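Local atomic coordinates of uridylate kinase (PDB entry 2IJ9), a protein that probably catalyses the reversible ATP-dependent phosphorylation of UMP to UDP, a step of the de novo route to CTP. Residues S79-A84 against Y102-M107; I133-V138 against Y196-T201; Q161-I166 against L183-I188. The protein carries 1 engineered substitution. One frame throughout, in Å; residues are numbered along the deposited sequence.

Interaction 1. Residues S79-A84 against Y102-M107; sequences SAIPSA and YRVVVM
Val104 carries CG1 anti to its backbone N (chi1 165°) and CG2 beside that N, and this rotation lets its two methyls receive Ile81 and Ala84. CD1 of Ile81 approaches Val104 CG2 to 3.6 Å and lies nearly as close to its CB and CG1, the two side chains crossing obliquely. Ala84 adds its CB, 3.8 Å from Val104 CG1, and a looser approach to Val106, whose CG2 is 4.4 Å from that same CB. Tyr102 has CG anti to its carbonyl carbon (chi1 -66°), and the ring presents CD1 to the main chain of Ala84, 4.0 Å from its C atom. Between the backbones there is one bridge, pairing Ala84 with Val104. The polar contacts behind it are modest: Val104 N donates a weak hydrogen bond to Ser83 O at 3.4 Å, and Ala84 CA makes a CA-H...O contact of 3.3 Å with Val104 O.

Ile81 leaves the helix that ends at Ala80 and opens a type I beta turn to Ala84, closed by a weak bond from Ala84 N to Ile81 O. The turn thus brings the chain from helix 59-80 alongside strand 104-107, an outermost strand, within this chain, of the sheet in the amino acid kinase fold. Strand 34-39 pairs with its other side, through backbone bonds such as Val105 to Val35. Helix 16-32 is beside the turn: Ala30 touches Val104, and Glu27 accepts a hydrogen bond from Ser83 OG. Ala80 packs on Leu55 of a second subunit.

Interaction 2. Residues I133-V138 against Y196-T201; sequences INATNV and YVILGT
Two adjacent parallel strands of the central sheet, 131-136 and 195-199, meet here and lead into the predicted ATP site. Their short axes pass 4.6 Å apart with 27° between directions, and the register runs Ile133 with Tyr196, Asn134 with Val197, Ala135 with Ile198 and Thr136 with Leu199. Four backbone hydrogen bonds support it. Asn134 N donates to Tyr196 O at 2.9 Å, and Ile198 N to Asn134 O at 3.1 Å. Thr136 then uses both its backbone groups: its N binds Ile198 O at 2.7 Å, and its O receives Gly200 N at 2.6 Å.

Ile198 holds CG1 in the crowded position between its backbone N and carbonyl carbon (chi1 61°), close to the main chain of Asn134 and Ala135; its CD1 meets Ile133 CG2 at 3.9 Å. On the same face Ala135 CB sits 3.6 Å from Gly200 CA, where the chain bends in an inverse gamma turn. Helix 202-209 covers this side, with Ala208 against Ile133 and Tyr196. Asn134 and Val197 point to the other face. Leu199 also reaches Asn137, just past the last bridge, its CD1 lying 3.6 Å from Asn137 O.

Thr136 and Asn137, predicted to bind ATP, stand where strand 131-136 ends, and Asn137 touches Ser10, another predicted ATP residue. A nucleotide site at the C-terminal ends of parallel strands is characteristic of the alpha/beta fold of amino acid kinases.

Interaction 3. Residues Q161-I166 against L183-I188; sequences QQLVEI and LAAKII
Leu163 leads across to Ala185 and Ile188 on the neighbouring helix. Its CB is still 4.9 Å from Ala185 CB, too far for close contact. CG, anti to the backbone N (chi1 168°), is carried toward the partner helix and comes within 3.8 Å of the Ala185 methyl. At the branch the two tips part: Leu163 CD2 closes on Ala185 CB at 3.6 Å and also meets Ile188 CD1 at 3.9 Å. The other tip, Leu163 CD1, remains 4.6 Å from Ala185 CB. The Leu163 and Ile188 side chains cross at about a right angle, and CD2 touches two residues about one helical turn apart.

Val164 extends the contact along the flank. Its CG2 lies 3.9 Å from the backbone O of Ala185, and its CG1 makes a looser approach to the aliphatic part of Lys186, 4.5 Å from CG. The contact is apolar packing. The short axes are 8.8 Å apart and run almost oppositely, at 165°, a separation consistent with the small Ala185 facing the larger Leu163.

Leu158 of strand 157-158 also touches Leu163, and Ile180 touches Ile188. On its other flank helix 182-191 puts Ile187 against Ala121 and Leu122 of helix 117-126. Helices 160-166 and 182-191 thus form an antiparallel pair within one helical layer of the three-layer alpha/beta/alpha sandwich of the amino acid kinase family.

Overall arrangement
Interactions 1 and 2 both reach the same sheet, at different strands, their centres about 20 Å apart and their nearest atoms about 11 Å apart. Interaction 3 lies across the chain's centre from interaction 1, about 29 Å between centres, but only about 16 Å, centre to centre, from interaction 2. Helix 182-191 of interaction 3 is followed directly by strand 195-199 of interaction 2, although the nearest atoms of the two interactions stay about 6 Å apart. Interaction 2 alone contains predicted ATP-binding residues. The others lie farther from the predicted UMP site's residues: between side chains, Val106 of interaction 1 is about 10 Å from Thr116, and Lys186 of interaction 3 about 9 Å from His114.

Interaction 1. Residues S79-A84 against Y102-M107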
# COMPACT_ATOMS: atom_id res chain seq x y z
N SER B 79 2.95 -6.36 17.87
CA SER B 79 2.76 -7.76 17.52
C SER B 79 4.14 -8.35 17.42
O SER B 79 4.43 -9.41 17.99
CB SER B 79 2.06 -7.91 16.17
OG SER B 79 1.02 -6.96 15.99
N ALA B 80 5.00 -7.61 16.73
CA ALA B 80 6.33 -8.08 16.43
C ALA B 80 7.26 -8.21 17.64
O ALA B 80 8.10 -9.09 17.66
CB ALA B 80 6.96 -7.20 15.36
N ILE B 81 7.11 -7.34 18.63
CA ILE B 81 7.97 -7.48 19.82
C ILE B 81 7.25 -8.05 21.05
O ILE B 81 6.32 -7.45 21.58
CB ILE B 81 8.82 -6.20 20.11
CG1 ILE B 81 9.07 -6.04 21.61
CG2 ILE B 81 8.20 -4.94 19.49
CD1 ILE B 81 10.38 -5.38 21.92
N PRO B 82 7.68 -9.26 21.48
CA PRO B 82 6.99 -10.01 22.54
C PRO B 82 7.14 -9.40 23.94
O PRO B 82 6.28 -9.62 24.80
CB PRO B 82 7.64 -11.39 22.47
CG PRO B 82 9.01 -11.12 21.93
CD PRO B 82 8.85 -9.98 20.97
N SER B 83 8.20 -8.62 24.16
CA SER B 83 8.44 -7.98 25.46
C SER B 83 7.80 -6.59 25.58
O SER B 83 8.09 -5.83 26.50
CB SER B 83 9.94 -7.91 25.72
OG SER B 83 10.52 -9.19 25.56
N ALA B 84 6.92 -6.28 24.65
CA ALA B 84 6.24 -5.00 24.69
C ALA B 84 4.92 -5.11 25.44
O ALA B 84 4.29 -6.18 25.46
CB ALA B 84 6.00 -4.49 23.27
N TYR B 102 6.84 -3.40 31.94
CA TYR B 102 7.37 -3.89 30.66
C TYR B 102 8.65 -3.20 30.28
O TYR B 102 8.87 -2.04 30.63
CB TYR B 102 6.35 -3.68 29.56
CG TYR B 102 5.11 -4.51 29.74
CD1 TYR B 102 5.11 -5.85 29.38
CD2 TYR B 102 3.96 -3.97 30.27
CE1 TYR B 102 3.97 -6.62 29.53
CE2 TYR B 102 2.81 -4.73 30.41
CZ TYR B 102 2.82 -6.06 30.05
OH TYR B 102 1.69 -6.82 30.20
N ARG B 103 9.51 -3.93 29.55
CA ARG B 103 10.80 -3.38 29.11
C ARG B 103 10.66 -2.57 27.82
O ARG B 103 11.52 -1.74 27.49
CB ARG B 103 11.86 -4.49 28.94
CG ARG B 103 12.19 -5.24 30.22
CD ARG B 103 12.50 -4.32 31.41
NE ARG B 103 11.88 -4.84 32.63
CZ ARG B 103 10.92 -4.22 33.32
NH1 ARG B 103 10.49 -3.03 32.94
NH2 ARG B 103 10.41 -4.79 34.40
N VAL B 104 9.57 -2.80 27.10
CA VAL B 104 9.28 -2.01 25.93
C VAL B 104 7.86 -1.45 25.97
O VAL B 104 6.89 -2.17 26.17
CB VAL B 104 9.58 -2.78 24.61
CG1 VAL B 104 8.94 -2.11 23.41
CG2 VAL B 104 11.07 -2.83 24.39
N VAL B 105 7.77 -0.14 25.82
CA VAL B 105 6.49 0.52 25.64
C VAL B 105 6.50 1.16 24.27
O VAL B 105 7.49 1.76 23.86
CB VAL B 105 6.24 1.54 26.75
CG1 VAL B 105 4.91 2.29 26.52
CG2 VAL B 105 6.21 0.84 28.09
N VAL B 106 5.40 1.00 23.54
CA VAL B 106 5.28 1.52 22.19
C VAL B 106 4.01 2.35 22.10
O VAL B 106 2.91 1.84 22.30
CB VAL B 106 5.17 0.39 21.14
CG1 VAL B 106 5.09 0.97 19.76
CG2 VAL B 106 6.35 -0.59 21.25
N MET B 107 4.17 3.63 21.79
CA MET B 107 3.02 4.52 21.66
C MET B 107 2.93 5.28 20.34
O MET B 107 3.93 5.47 19.63
CB MET B 107 3.00 5.53 22.81
CG MET B 107 4.17 6.49 22.83
SD MET B 107 4.14 7.38 24.37
CE MET B 107 2.57 8.19 24.15

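Interaction 2. Residues I133-V138 against Y196-T201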
# COMPACT_ATOMS: atom_id res chain seq x y z
N ILE B 133 16.96 8.64 20.63
CA ILE B 133 17.38 8.21 19.30
C ILE B 133 16.29 8.48 18.26
O ILE B 133 15.24 7.83 18.23
CB ILE B 133 17.78 6.73 19.30
CG1 ILE B 133 18.82 6.48 20.39
CG2 ILE B 133 18.30 6.31 17.93
CD1 ILE B 133 19.25 5.05 20.50
N ASN B 134 16.54 9.47 17.40
CA ASN B 134 15.58 9.89 16.39
C ASN B 134 15.85 9.24 15.01
O ASN B 134 16.57 9.81 14.17
CB ASN B 134 15.56 11.43 16.31
CG ASN B 134 14.47 11.93 15.41
OD1 ASN B 134 13.40 11.32 15.29
ND2 ASN B 134 14.72 13.06 14.76
N ALA B 135 15.27 8.06 14.79
CA ALA B 135 15.51 7.29 13.57
C ALA B 135 14.70 7.81 12.39
O ALA B 135 13.53 7.46 12.23
CB ALA B 135 15.19 5.85 13.81
N THR B 136 15.34 8.63 11.56
CA THR B 136 14.70 9.22 10.39
C THR B 136 15.17 8.54 9.08
O THR B 136 15.89 7.54 9.12
CB THR B 136 14.88 10.78 10.38
OG1 THR B 136 14.29 11.34 9.19
CG2 THR B 136 16.34 11.19 10.47
N ASN B 137 14.73 9.07 7.94
CA ASN B 137 15.08 8.50 6.64
C ASN B 137 16.29 9.20 6.02
O ASN B 137 16.77 8.81 4.95
CB ASN B 137 13.88 8.50 5.68
CG ASN B 137 13.02 9.74 5.81
OD1 ASN B 137 13.53 10.84 6.01
ND2 ASN B 137 11.70 9.56 5.72
N VAL B 138 16.78 10.23 6.69
CA VAL B 138 18.06 10.84 6.32
C VAL B 138 19.14 10.44 7.34
O VAL B 138 18.83 9.87 8.38
CB VAL B 138 17.97 12.38 6.10
CG1 VAL B 138 16.82 12.70 5.14
CG2 VAL B 138 17.80 13.11 7.43
N TYR B 196 20.33 11.57 19.15
CA TYR B 196 20.87 11.12 17.89
C TYR B 196 19.87 11.48 16.80
O TYR B 196 18.65 11.47 17.02
CB TYR B 196 21.09 9.61 17.93
CG TYR B 196 22.34 9.20 18.65
CD1 TYR B 196 22.39 9.15 20.04
CD2 TYR B 196 23.50 8.87 17.94
CE1 TYR B 196 23.54 8.77 20.70
CE2 TYR B 196 24.66 8.49 18.59
CZ TYR B 196 24.67 8.44 19.97
OH TYR B 196 25.83 8.06 20.62
N VAL B 197 20.39 11.83 15.63
CA VAL B 197 19.57 12.01 14.43
C VAL B 197 20.16 11.10 13.35
O VAL B 197 21.28 11.33 12.88
CB VAL B 197 19.57 13.47 13.97
CG1 VAL B 197 18.92 13.60 12.60
CG2 VAL B 197 18.84 14.34 15.01
N ILE B 198 19.44 10.04 12.99
CA ILE B 198 20.08 8.99 12.20
C ILE B 198 19.23 8.42 11.08
O ILE B 198 18.01 8.56 11.08
CB ILE B 198 20.61 7.85 13.11
CG1 ILE B 198 19.45 7.20 13.88
CG2 ILE B 198 21.72 8.37 14.03
CD1 ILE B 198 19.77 5.80 14.40
N LEU B 199 19.88 7.78 10.12
CA LEU B 199 19.17 6.94 9.18
C LEU B 199 18.66 5.69 9.90
O LEU B 199 19.44 4.84 10.37
CB LEU B 199 20.06 6.62 7.97
CG LEU B 199 19.29 5.96 6.83
CD1 LEU B 199 19.58 6.66 5.52
CD2 LEU B 199 19.53 4.43 6.75
N GLY B 200 17.34 5.60 10.00
CA GLY B 200 16.70 4.56 10.78
C GLY B 200 16.86 3.16 10.23
O GLY B 200 16.01 2.67 9.50
N THR B 201 17.98 2.53 10.57
CA THR B 201 18.14 1.12 10.29
C THR B 201 18.59 0.43 11.56
O THR B 201 19.36 1.00 12.33
CB THR B 201 19.13 0.88 9.14
OG1 THR B 201 19.61 -0.47 9.18
CG2 THR B 201 20.31 1.81 9.25

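Interaction 3. Residues Q161-I166 against L183-I188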
# COMPACT_ATOMS: atom_id res chain seq x y z
N GLN B 161 22.07 24.16 21.21
CA GLN B 161 21.94 25.53 20.72
C GLN B 161 22.21 25.62 19.22
O GLN B 161 21.49 26.30 18.48
CB GLN B 161 22.87 26.49 21.46
CG GLN B 161 22.47 26.81 22.89
CD GLN B 161 22.89 25.75 23.89
OE1 GLN B 161 23.64 24.82 23.57
NE2 GLN B 161 22.40 25.86 25.12
N GLN B 162 23.27 24.92 18.79
CA GLN B 162 23.61 24.84 17.38
C GLN B 162 22.43 24.27 16.58
O GLN B 162 21.98 24.90 15.60
CB GLN B 162 24.85 23.96 17.18
CG GLN B 162 26.15 24.52 17.74
CD GLN B 162 27.32 23.59 17.47
OE1 GLN B 162 27.71 22.79 18.32
NE2 GLN B 162 27.88 23.68 16.27
N LEU B 163 21.95 23.11 17.01
CA LEU B 163 20.81 22.43 16.38
C LEU B 163 19.60 23.34 16.30
O LEU B 163 18.94 23.40 15.26
CB LEU B 163 20.43 21.14 17.12
CG LEU B 163 19.08 20.54 16.70
CD1 LEU B 163 19.12 19.98 15.26
CD2 LEU B 163 18.60 19.49 17.70
N VAL B 164 19.32 24.05 17.38
CA VAL B 164 18.22 25.00 17.37
C VAL B 164 18.39 25.99 16.22
O VAL B 164 17.53 26.08 15.34
CB VAL B 164 18.04 25.71 18.74
CG1 VAL B 164 16.93 26.77 18.66
CG2 VAL B 164 17.73 24.69 19.84
N GLU B 165 19.54 26.67 16.19
CA GLU B 165 19.87 27.62 15.12
C GLU B 165 19.69 27.02 13.73
O GLU B 165 19.10 27.64 12.84
CB GLU B 165 21.30 28.12 15.27
CG GLU B 165 21.45 29.29 16.23
CD GLU B 165 22.58 30.23 15.83
OE1 GLU B 165 23.62 29.75 15.33
OE2 GLU B 165 22.42 31.45 16.03
N ILE B 166 20.20 25.80 13.55
CA ILE B 166 20.15 25.10 12.28
C ILE B 166 18.71 24.92 11.78
O ILE B 166 18.46 25.07 10.58
CB ILE B 166 20.89 23.75 12.38
CG1 ILE B 166 21.88 23.58 11.24
CG2 ILE B 166 19.94 22.55 12.44
CD1 ILE B 166 22.99 22.65 11.61
N LEU B 183 10.42 22.62 17.53
CA LEU B 183 9.98 22.44 18.92
C LEU B 183 10.65 21.23 19.54
O LEU B 183 10.95 21.24 20.72
CB LEU B 183 8.45 22.33 19.01
CG LEU B 183 7.62 23.42 18.33
CD1 LEU B 183 6.13 23.14 18.44
CD2 LEU B 183 7.95 24.81 18.87
N ALA B 184 10.90 20.21 18.72
CA ALA B 184 11.67 19.04 19.15
C ALA B 184 13.07 19.46 19.62
O ALA B 184 13.49 19.09 20.72
CB ALA B 184 11.78 18.02 18.01
N ALA B 185 13.75 20.25 18.80
CA ALA B 185 15.09 20.78 19.09
C ALA B 185 15.11 21.66 20.33
O ALA B 185 15.95 21.46 21.21
CB ALA B 185 15.62 21.55 17.88
N LYS B 186 14.20 22.62 20.38
CA LYS B 186 13.99 23.45 21.57
C LYS B 186 13.81 22.57 22.81
O LYS B 186 14.49 22.78 23.82
CB LYS B 186 12.77 24.36 21.40
CG LYS B 186 13.01 25.54 20.46
CD LYS B 186 11.72 25.99 19.77
CE LYS B 186 10.75 26.69 20.71
NZ LYS B 186 11.30 27.95 21.29
N ILE B 187 12.92 21.58 22.71
CA ILE B 187 12.70 20.61 23.78
C ILE B 187 13.99 19.85 24.11
O ILE B 187 14.31 19.67 25.28
CB ILE B 187 11.53 19.65 23.47
CG1 ILE B 187 10.22 20.43 23.39
CG2 ILE B 187 11.41 18.58 24.56
CD1 ILE B 187 9.11 19.76 22.57
N ILE B 188 14.74 19.44 23.08
CA ILE B 188 16.02 18.76 23.33
C ILE B 188 17.01 19.65 24.08
O ILE B 188 17.77 19.16 24.94
CB ILE B 188 16.70 18.29 22.04
CG1 ILE B 188 15.76 17.39 21.25
CG2 ILE B 188 17.97 17.53 22.37
CD1 ILE B 188 16.17 17.20 19.81